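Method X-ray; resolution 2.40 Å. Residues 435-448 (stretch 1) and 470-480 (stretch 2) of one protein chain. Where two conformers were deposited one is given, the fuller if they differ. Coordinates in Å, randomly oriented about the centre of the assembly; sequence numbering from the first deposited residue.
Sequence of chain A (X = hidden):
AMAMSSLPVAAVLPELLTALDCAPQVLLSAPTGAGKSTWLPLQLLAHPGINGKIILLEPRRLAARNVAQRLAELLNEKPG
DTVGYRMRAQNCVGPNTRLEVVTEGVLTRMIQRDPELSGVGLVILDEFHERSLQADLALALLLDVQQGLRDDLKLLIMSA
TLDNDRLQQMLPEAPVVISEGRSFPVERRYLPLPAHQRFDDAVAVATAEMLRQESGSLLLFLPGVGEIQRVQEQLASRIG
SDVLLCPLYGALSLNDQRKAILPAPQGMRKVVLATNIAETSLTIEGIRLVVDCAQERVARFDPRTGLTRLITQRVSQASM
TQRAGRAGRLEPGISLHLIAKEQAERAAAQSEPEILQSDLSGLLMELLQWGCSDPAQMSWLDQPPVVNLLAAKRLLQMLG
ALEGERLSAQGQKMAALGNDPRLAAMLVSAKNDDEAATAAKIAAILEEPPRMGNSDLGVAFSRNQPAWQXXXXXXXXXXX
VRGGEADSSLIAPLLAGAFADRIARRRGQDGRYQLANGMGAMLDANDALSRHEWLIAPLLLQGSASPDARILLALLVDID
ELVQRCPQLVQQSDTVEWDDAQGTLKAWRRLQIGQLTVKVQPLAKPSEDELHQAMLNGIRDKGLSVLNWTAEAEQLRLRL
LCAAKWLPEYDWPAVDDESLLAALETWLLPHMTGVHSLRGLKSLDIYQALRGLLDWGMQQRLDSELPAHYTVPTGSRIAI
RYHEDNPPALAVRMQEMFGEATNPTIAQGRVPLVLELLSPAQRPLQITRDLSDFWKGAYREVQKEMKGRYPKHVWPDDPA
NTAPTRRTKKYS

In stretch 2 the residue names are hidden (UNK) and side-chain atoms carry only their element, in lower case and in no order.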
ATOM      1  N   GLU A 435       0.514   7.415 -33.691  1.00 37.49           N
ATOM      2  CA  GLU A 435       0.115   6.819 -32.420  1.00 36.71           C
ATOM      3  C   GLU A 435       0.909   7.453 -31.292  1.00 34.44           C
ATOM      4  O   GLU A 435       0.382   7.667 -30.203  1.00 34.00           O
ATOM      5  CB  GLU A 435       0.319   5.301 -32.419  1.00 38.46           C
ATOM      6  CG  GLU A 435      -0.733   4.546 -33.229  1.00 45.66           C
ATOM      7  CD  GLU A 435      -0.630   3.030 -33.120  1.00 54.78           C
ATOM      8  OE1 GLU A 435       0.248   2.521 -32.386  1.00 56.39           O
ATOM      9  OE2 GLU A 435      -1.430   2.342 -33.794  1.00 60.99           O
ATOM     10  N   ALA A 436       2.173   7.767 -31.556  1.00 30.46           N
ATOM     11  CA  ALA A 436       2.995   8.412 -30.538  1.00 30.48           C
ATOM     12  C   ALA A 436       2.403   9.767 -30.122  1.00 32.91           C
ATOM     13  O   ALA A 436       2.183  10.000 -28.922  1.00 32.39           O
ATOM     14  CB  ALA A 436       4.418   8.575 -31.020  1.00 31.40           C
ATOM     15  N   ALA A 437       2.153  10.646 -31.100  1.00 31.38           N
ATOM     16  CA  ALA A 437       1.606  11.975 -30.823  1.00 34.10           C
ATOM     17  C   ALA A 437       0.244  11.871 -30.113  1.00 37.01           C
ATOM     18  O   ALA A 437      -0.075  12.666 -29.229  1.00 37.18           O
ATOM     19  CB  ALA A 437       1.473  12.780 -32.106  1.00 36.69           C
ATOM     20  N   THR A 438      -0.550  10.878 -30.499  1.00 35.88           N
ATOM     21  CA  THR A 438      -1.828  10.643 -29.840  1.00 37.33           C
ATOM     22  C   THR A 438      -1.616  10.271 -28.364  1.00 34.86           C
ATOM     23  O   THR A 438      -2.245  10.848 -27.469  1.00 32.47           O
ATOM     24  CB  THR A 438      -2.631   9.534 -30.555  1.00 38.08           C
ATOM     25  OG1 THR A 438      -2.785   9.869 -31.946  1.00 39.62           O
ATOM     26  CG2 THR A 438      -3.999   9.374 -29.912  1.00 35.79           C
ATOM     27  N   ALA A 439      -0.727   9.312 -28.121  1.00 30.64           N
ATOM     28  CA  ALA A 439      -0.397   8.896 -26.763  1.00 29.29           C
ATOM     29  C   ALA A 439       0.114  10.061 -25.902  1.00 32.07           C
ATOM     30  O   ALA A 439      -0.220  10.153 -24.725  1.00 35.32           O
ATOM     31  CB  ALA A 439       0.645   7.748 -26.786  1.00 29.52           C
ATOM     32  N   ALA A 440       0.904  10.958 -26.486  1.00 33.13           N
ATOM     33  CA  ALA A 440       1.549  12.032 -25.727  1.00 32.73           C
ATOM     34  C   ALA A 440       0.526  13.042 -25.233  1.00 35.46           C
ATOM     35  O   ALA A 440       0.617  13.552 -24.104  1.00 37.36           O
ATOM     36  CB  ALA A 440       2.614  12.731 -26.580  1.00 29.52           C
ATOM     37  N   LYS A 441      -0.436  13.341 -26.093  1.00 34.58           N
ATOM     38  CA  LYS A 441      -1.509  14.249 -25.738  1.00 36.10           C
ATOM     39  C   LYS A 441      -2.402  13.634 -24.657  1.00 32.94           C
ATOM     40  O   LYS A 441      -2.724  14.289 -23.656  1.00 27.04           O
ATOM     41  CB  LYS A 441      -2.344  14.611 -26.966  1.00 39.88           C
ATOM     42  CG  LYS A 441      -3.544  15.470 -26.615  1.00 43.78           C
ATOM     43  CD  LYS A 441      -3.728  16.618 -27.575  1.00 52.52           C
ATOM     44  CE  LYS A 441      -4.654  17.634 -26.950  1.00 55.51           C
ATOM     45  NZ  LYS A 441      -4.909  18.768 -27.870  1.00 59.63           N
ATOM     46  N   ILE A 442      -2.792  12.378 -24.854  1.00 27.73           N
ATOM     47  CA  ILE A 442      -3.584  11.680 -23.838  1.00 30.98           C
ATOM     48  C   ILE A 442      -2.879  11.731 -22.491  1.00 33.65           C
ATOM     49  O   ILE A 442      -3.500  11.982 -21.455  1.00 36.61           O
ATOM     50  CB  ILE A 442      -3.841  10.213 -24.212  1.00 31.03           C
ATOM     51  CG1 ILE A 442      -4.801  10.131 -25.407  1.00 37.01           C
ATOM     52  CG2 ILE A 442      -4.410   9.446 -23.016  1.00 30.78           C
ATOM     53  CD1 ILE A 442      -6.235  10.589 -25.091  1.00 39.43           C
ATOM     54  N   ALA A 443      -1.569  11.514 -22.521  1.00 35.27           N
ATOM     55  CA  ALA A 443      -0.778  11.462 -21.308  1.00 35.23           C
ATOM     56  C   ALA A 443      -0.728  12.831 -20.634  1.00 34.19           C
ATOM     57  O   ALA A 443      -0.821  12.935 -19.414  1.00 36.33           O
ATOM     58  CB  ALA A 443       0.627  10.956 -21.616  1.00 31.91           C
ATOM     59  N   ALA A 444      -0.591  13.884 -21.426  1.00 32.09           N
ATOM     60  CA  ALA A 444      -0.512  15.209 -20.839  1.00 33.67           C
ATOM     61  C   ALA A 444      -1.859  15.543 -20.178  1.00 34.50           C
ATOM     62  O   ALA A 444      -1.908  16.121 -19.095  1.00 38.49           O
ATOM     63  CB  ALA A 444      -0.126  16.249 -21.889  1.00 32.02           C
ATOM     64  N   ILE A 445      -2.947  15.130 -20.816  1.00 29.85           N
ATOM     65  CA  ILE A 445      -4.276  15.294 -20.242  1.00 34.02           C
ATOM     66  C   ILE A 445      -4.453  14.554 -18.912  1.00 37.71           C
ATOM     67  O   ILE A 445      -4.884  15.147 -17.923  1.00 35.14           O
ATOM     68  CB  ILE A 445      -5.362  14.808 -21.217  1.00 33.03           C
ATOM     69  CG1 ILE A 445      -5.345  15.685 -22.462  1.00 26.60           C
ATOM     70  CG2 ILE A 445      -6.738  14.854 -20.541  1.00 27.23           C
ATOM     71  CD1 ILE A 445      -6.292  15.232 -23.520  1.00 38.25           C
ATOM     72  N   LEU A 446      -4.142  13.258 -18.884  1.00 39.59           N
ATOM     73  CA  LEU A 446      -4.317  12.469 -17.653  1.00 34.79           C
ATOM     74  C   LEU A 446      -3.433  12.958 -16.484  1.00 35.80           C
ATOM     75  O   LEU A 446      -3.805  12.814 -15.323  1.00 38.62           O
ATOM     76  CB  LEU A 446      -4.067  10.981 -17.953  1.00 28.11           C
ATOM     77  CG  LEU A 446      -5.135  10.399 -18.891  1.00 27.64           C
ATOM     78  CD1 LEU A 446      -4.862   8.949 -19.312  1.00 29.05           C
ATOM     79  CD2 LEU A 446      -6.508  10.498 -18.242  1.00 27.22           C
ATOM     80  N   GLU A 447      -2.279  13.555 -16.792  1.00 40.35           N
ATOM     81  CA  GLU A 447      -1.412  14.192 -15.785  1.00 41.19           C
ATOM     82  C   GLU A 447      -1.974  15.507 -15.215  1.00 45.62           C
ATOM     83  O   GLU A 447      -1.723  15.855 -14.061  1.00 43.28           O
ATOM     84  CB  GLU A 447      -0.026  14.478 -16.383  1.00 37.53           C
ATOM     85  CG  GLU A 447       0.848  13.270 -16.542  1.00 38.84           C
ATOM     86  CD  GLU A 447       2.210  13.573 -17.179  1.00 45.77           C
ATOM     87  OE1 GLU A 447       2.527  14.748 -17.532  1.00 44.09           O
ATOM     88  OE2 GLU A 447       2.978  12.600 -17.317  1.00 46.18           O
ATOM     89  N   GLU A 448      -2.676  16.262 -16.057  1.00 50.24           N
ATOM     90  CA  GLU A 448      -3.253  17.550 -15.670  1.00 49.25           C
ATOM     91  C   GLU A 448      -4.647  17.643 -16.252  1.00 41.26           C
ATOM     92  O   GLU A 448      -4.857  18.332 -17.251  1.00 38.98           O
ATOM     93  CB  GLU A 448      -2.387  18.715 -16.150  1.00 59.21           C
ATOM     94  CG  GLU A 448      -2.245  19.808 -15.113  1.00 77.54           C
ATOM     95  CD  GLU A 448      -1.431  19.360 -13.912  1.00 95.24           C
ATOM     96  OE1 GLU A 448      -0.329  18.807 -14.117  1.00103.86           O
ATOM     97  OE2 GLU A 448      -1.904  19.542 -12.766  1.00104.40           O
ATOM     98  N   UNK A 470       2.614  21.673 -24.615  1.00 48.17           N
ATOM     99  CA  UNK A 470       3.987  21.763 -24.151  1.00 50.63           C
ATOM    100  C   UNK A 470       4.445  20.436 -23.573  1.00 45.89           C
ATOM    101  O   UNK A 470       5.530  19.939 -23.895  1.00 44.27           O
ATOM    102  o   UNK A 470       5.115  24.123 -20.556  1.00 87.00           O
ATOM    103  c   UNK A 470       5.558  23.080 -22.673  1.00 73.17           C
ATOM    104  n   UNK A 470       6.460  25.215 -21.991  1.00 94.56           N
ATOM    105  c   UNK A 470       5.697  24.184 -21.644  1.00 85.13           C
ATOM    106  c   UNK A 470       4.131  22.871 -23.114  1.00 57.98           C
ATOM    107  N   UNK A 471       3.602  19.850 -22.733  1.00 40.73           N
ATOM    108  CA  UNK A 471       3.946  18.591 -22.097  1.00 37.47           C
ATOM    109  C   UNK A 471       4.089  17.480 -23.129  1.00 34.95           C
ATOM    110  O   UNK A 471       5.000  16.656 -23.031  1.00 34.77           O
ATOM    111  c   UNK A 471       3.150  16.908 -20.390  1.00 36.52           C
ATOM    112  c   UNK A 471       5.677  15.176 -18.318  1.00 41.42           C
ATOM    113  n   UNK A 471       5.616  14.100 -17.546  1.00 39.34           N
ATOM    114  n   UNK A 471       6.856  15.726 -18.595  1.00 43.44           N
ATOM    115  c   UNK A 471       4.501  16.864 -19.695  1.00 34.37           C
ATOM    116  c   UNK A 471       2.901  18.224 -21.056  1.00 37.09           C
ATOM    117  n   UNK A 471       4.560  15.679 -18.838  1.00 37.27           N
ATOM    118  N   UNK A 472       3.193  17.473 -24.116  1.00 32.84           N
ATOM    119  CA  UNK A 472       3.247  16.494 -25.200  1.00 40.92           C
ATOM    120  C   UNK A 472       4.582  16.517 -25.933  1.00 41.74           C
ATOM    121  O   UNK A 472       5.186  15.459 -26.160  1.00 37.13           O
ATOM    122  o   UNK A 472       0.867  16.550 -25.584  1.00 46.85           O
ATOM    123  c   UNK A 472       2.116  16.727 -26.207  1.00 41.65           C
ATOM    124  N   UNK A 473       5.016  17.719 -26.310  1.00 44.06           N
ATOM    125  CA  UNK A 473       6.289  17.914 -26.999  1.00 49.58           C
ATOM    126  C   UNK A 473       7.451  17.381 -26.148  1.00 43.85           C
ATOM    127  O   UNK A 473       8.354  16.719 -26.678  1.00 40.69           O
ATOM    128  n   UNK A 473       5.339  21.928 -29.764  1.00 89.84           N
ATOM    129  o   UNK A 473       6.319  22.168 -27.754  1.00 92.75           O
ATOM    130  c   UNK A 473       5.521  19.975 -28.335  1.00 71.24           C
ATOM    131  c   UNK A 473       5.759  21.457 -28.595  1.00 86.25           C
ATOM    132  c   UNK A 473       6.508  19.395 -27.330  1.00 58.29           C
ATOM    133  N   UNK A 474       7.407  17.659 -24.837  1.00 36.89           N
ATOM    134  CA  UNK A 474       8.427  17.169 -23.893  1.00 41.91           C
ATOM    135  C   UNK A 474       8.467  15.626 -23.821  1.00 38.78           C
ATOM    136  O   UNK A 474       9.540  15.003 -23.844  1.00 37.25           O
ATOM    137  c   UNK A 474       8.195  17.758 -22.496  1.00 45.21           C
ATOM    138  n   UNK A 474       9.975  17.981 -19.236  1.00 67.52           N
ATOM    139  o   UNK A 474       7.780  17.999 -19.708  1.00 62.83           O
ATOM    140  c   UNK A 474       8.945  17.813 -20.059  1.00 64.38           C
ATOM    141  c   UNK A 474       9.276  17.380 -21.480  1.00 56.83           C
ATOM    142  N   UNK A 475       7.295  15.012 -23.764  1.00 32.79           N
ATOM    143  CA  UNK A 475       7.219  13.560 -23.722  1.00 34.92           C
ATOM    144  C   UNK A 475       7.710  12.927 -25.032  1.00 36.57           C
ATOM    145  O   UNK A 475       8.422  11.933 -25.020  1.00 37.30           O
ATOM    146  c   UNK A 475       5.350  13.316 -21.952  1.00 35.74           C
ATOM    147  c   UNK A 475       3.905  12.884 -21.790  1.00 35.52           C
ATOM    148  c   UNK A 475       5.788  13.133 -23.409  1.00 33.86           C
ATOM    149  c   UNK A 475       6.240  12.538 -20.975  1.00 34.78           C
ATOM    150  N   UNK A 476       7.364  13.530 -26.163  1.00 39.43           N
ATOM    151  CA  UNK A 476       7.814  13.014 -27.451  1.00 37.52           C
ATOM    152  C   UNK A 476       9.321  13.133 -27.587  1.00 40.60           C
ATOM    153  O   UNK A 476       9.965  12.282 -28.223  1.00 34.59           O
ATOM    154  c   UNK A 476       4.870  14.227 -29.710  1.00 35.69           C
ATOM    155  c   UNK A 476       7.111  13.741 -28.597  1.00 38.09           C
ATOM    156  c   UNK A 476       5.502  11.843 -29.090  1.00 31.70           C
ATOM    157  c   UNK A 476       5.634  13.337 -28.723  1.00 37.09           C
ATOM    158  N   UNK A 477       9.892  14.168 -26.977  1.00 40.46           N
ATOM    159  CA  UNK A 477      11.344  14.333 -27.017  1.00 43.34           C
ATOM    160  C   UNK A 477      11.993  13.169 -26.271  1.00 44.04           C
ATOM    161  O   UNK A 477      12.864  12.480 -26.799  1.00 43.61           O
ATOM    162  c   UNK A 477      11.753  15.667 -26.419  1.00 44.60           C
ATOM    163  n   UNK A 477      15.768  17.341 -25.951  1.00 68.56           N
ATOM    164  c   UNK A 477      13.178  16.055 -26.692  1.00 50.03           C
ATOM    165  c   UNK A 477      14.781  17.985 -26.851  1.00 66.89           C
ATOM    166  c   UNK A 477      13.372  17.546 -26.491  1.00 57.32           C
ATOM    167  N   UNK A 478      11.528  12.921 -25.054  1.00 44.76           N
ATOM    168  CA  UNK A 478      12.029  11.802 -24.270  0.52 43.01           C
ATOM    169  C   UNK A 478      11.810  10.482 -25.013  1.00 41.63           C
ATOM    170  O   UNK A 478      12.668   9.600 -25.001  1.00 41.04           O
ATOM    171  n   UNK A 478      11.873  11.975 -19.819  0.52 46.17           N
ATOM    172  n   UNK A 478      13.407  11.467 -18.181  0.52 46.13           N
ATOM    173  n   UNK A 478      12.910  13.658 -18.643  0.52 52.87           N
ATOM    174  c   UNK A 478      11.362  11.768 -22.893  0.52 42.43           C
ATOM    175  c   UNK A 478      11.081  12.887 -20.640  0.52 43.37           C
ATOM    176  c   UNK A 478      11.624  13.019 -22.058  0.52 43.44           C
ATOM    177  c   UNK A 478      12.731  12.366 -18.883  0.52 48.53           C
ATOM    178  N   UNK A 479      10.670  10.357 -25.679  1.00 35.58           N
ATOM    179  CA  UNK A 479      10.370   9.150 -26.434  1.00 36.23           C
ATOM    180  C   UNK A 479      11.193   9.047 -27.739  1.00 39.52           C
ATOM    181  O   UNK A 479      11.251   7.981 -28.367  1.00 38.88           O
ATOM    182  c   UNK A 479       8.883   9.113 -26.733  1.00 38.90           C
ATOM    183  c   UNK A 479       6.913   8.076 -27.812  1.00 41.81           C
ATOM    184  c   UNK A 479       8.353   6.729 -26.241  1.00 31.55           C
ATOM    185  c   UNK A 479       8.319   7.819 -27.292  1.00 38.28           C
ATOM    186  N   UNK A 480      11.839  10.155 -28.117  1.00 40.01           N
ATOM    187  CA  UNK A 480      12.639  10.272 -29.354  1.00 42.56           C
ATOM    188  C   UNK A 480      11.801  10.130 -30.617  1.00 43.38           C
ATOM    189  O   UNK A 480      12.164   9.425 -31.564  1.00 48.04           O
ATOM    190  c   UNK A 480      13.775   9.247 -29.392  1.00 37.38           C
ATOM    191  o   UNK A 480      15.288  10.936 -30.080  1.00 43.81           O
ATOM    192  c   UNK A 480      14.962   9.752 -30.156  1.00 40.22           C
ATOM    193  n   UNK A 480      15.621   8.871 -30.899  1.00 42.44           N
TER

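Position 470 carries three side-chain carbons, the last bearing one oxygen and one nitrogen, and points away from stretch 1: a terminal amide on a three-carbon chain, Gln-470.

Position 471 has three carbons, a nitrogen, then a carbon holding two more nitrogens. That is a guanidinium, so this is Arg-471. Its CG packs 3.7 Å from the CB of Ala-444, and its NE and NH2 meet the carboxylate of Glu-447.

Position 472 has one carbon and one oxygen, set where the backbones run closest, its CA 4.8 Å from the CA of Ala-440. A single unbranched hydroxyl gives Ser-472. Its OG lies 3.3 Å from the CA of Lys-441 and is hydrogen-bonded to a residue just beyond the stretches.

Position 473 again shows three carbons ending in oxygen and nitrogen, pointing away: Gln-473.

Position 474 repeats that atom set out of reach of stretch 1, and is Gln-474. Its OE1 accepts a 2.7 Å hydrogen bond from NH1 of Arg-471, one helical turn's reach along the same helix.

Position 475 has four carbons forked at the second, buried and directed toward stretch 1. This is Leu-475, whose CD1 sits 3.8 Å from the CB of Ala-443.

Position 476 has the same forked four carbons. Its CA-to-CB bond runs sideways, but the end comes nearer; it is Leu-476, with CG 3.8 Å from the CB of Ala-440 and CD2 3.9 Å from the CB of Ala-436.

Position 477 is four carbons in a row ending in nitrogen, clear of the contact: Lys-477.

Position 478 shows another guanidinium on three carbons and a nitrogen, also out of reach: Arg-478.

Position 479 is a third forked four-carbon chain, pointing toward stretch 1. Leu-479 places CD2 4.1 Å from the CB of Ala-436.

Position 480 has two carbons, the second carrying oxygen and nitrogen: Asn-480. Its positive phi belongs to a Schellman motif, and it makes no contact with stretch 1.

The rule is small against large. Alanines line one helix, leucines fill in from the other, and the axes cross at 125° with an approach of 8.2 Å. Serine occupies the tightest point, where its short side chain fits beside the Ala-440 backbone. Polar chemistry gathers at one end: Arg-471 NE donates to Glu-447 OE1 at 2.6 Å and NH2 to OE2 of the same glutamate at 3.0 Å, a two-pronged salt bridge near the guanidinium plane. Gln-474 engages the remaining nitrogen, NH1, so the guanidinium is held from both stretches.

Stretch 2 470-480: QRSQQLLKRLN
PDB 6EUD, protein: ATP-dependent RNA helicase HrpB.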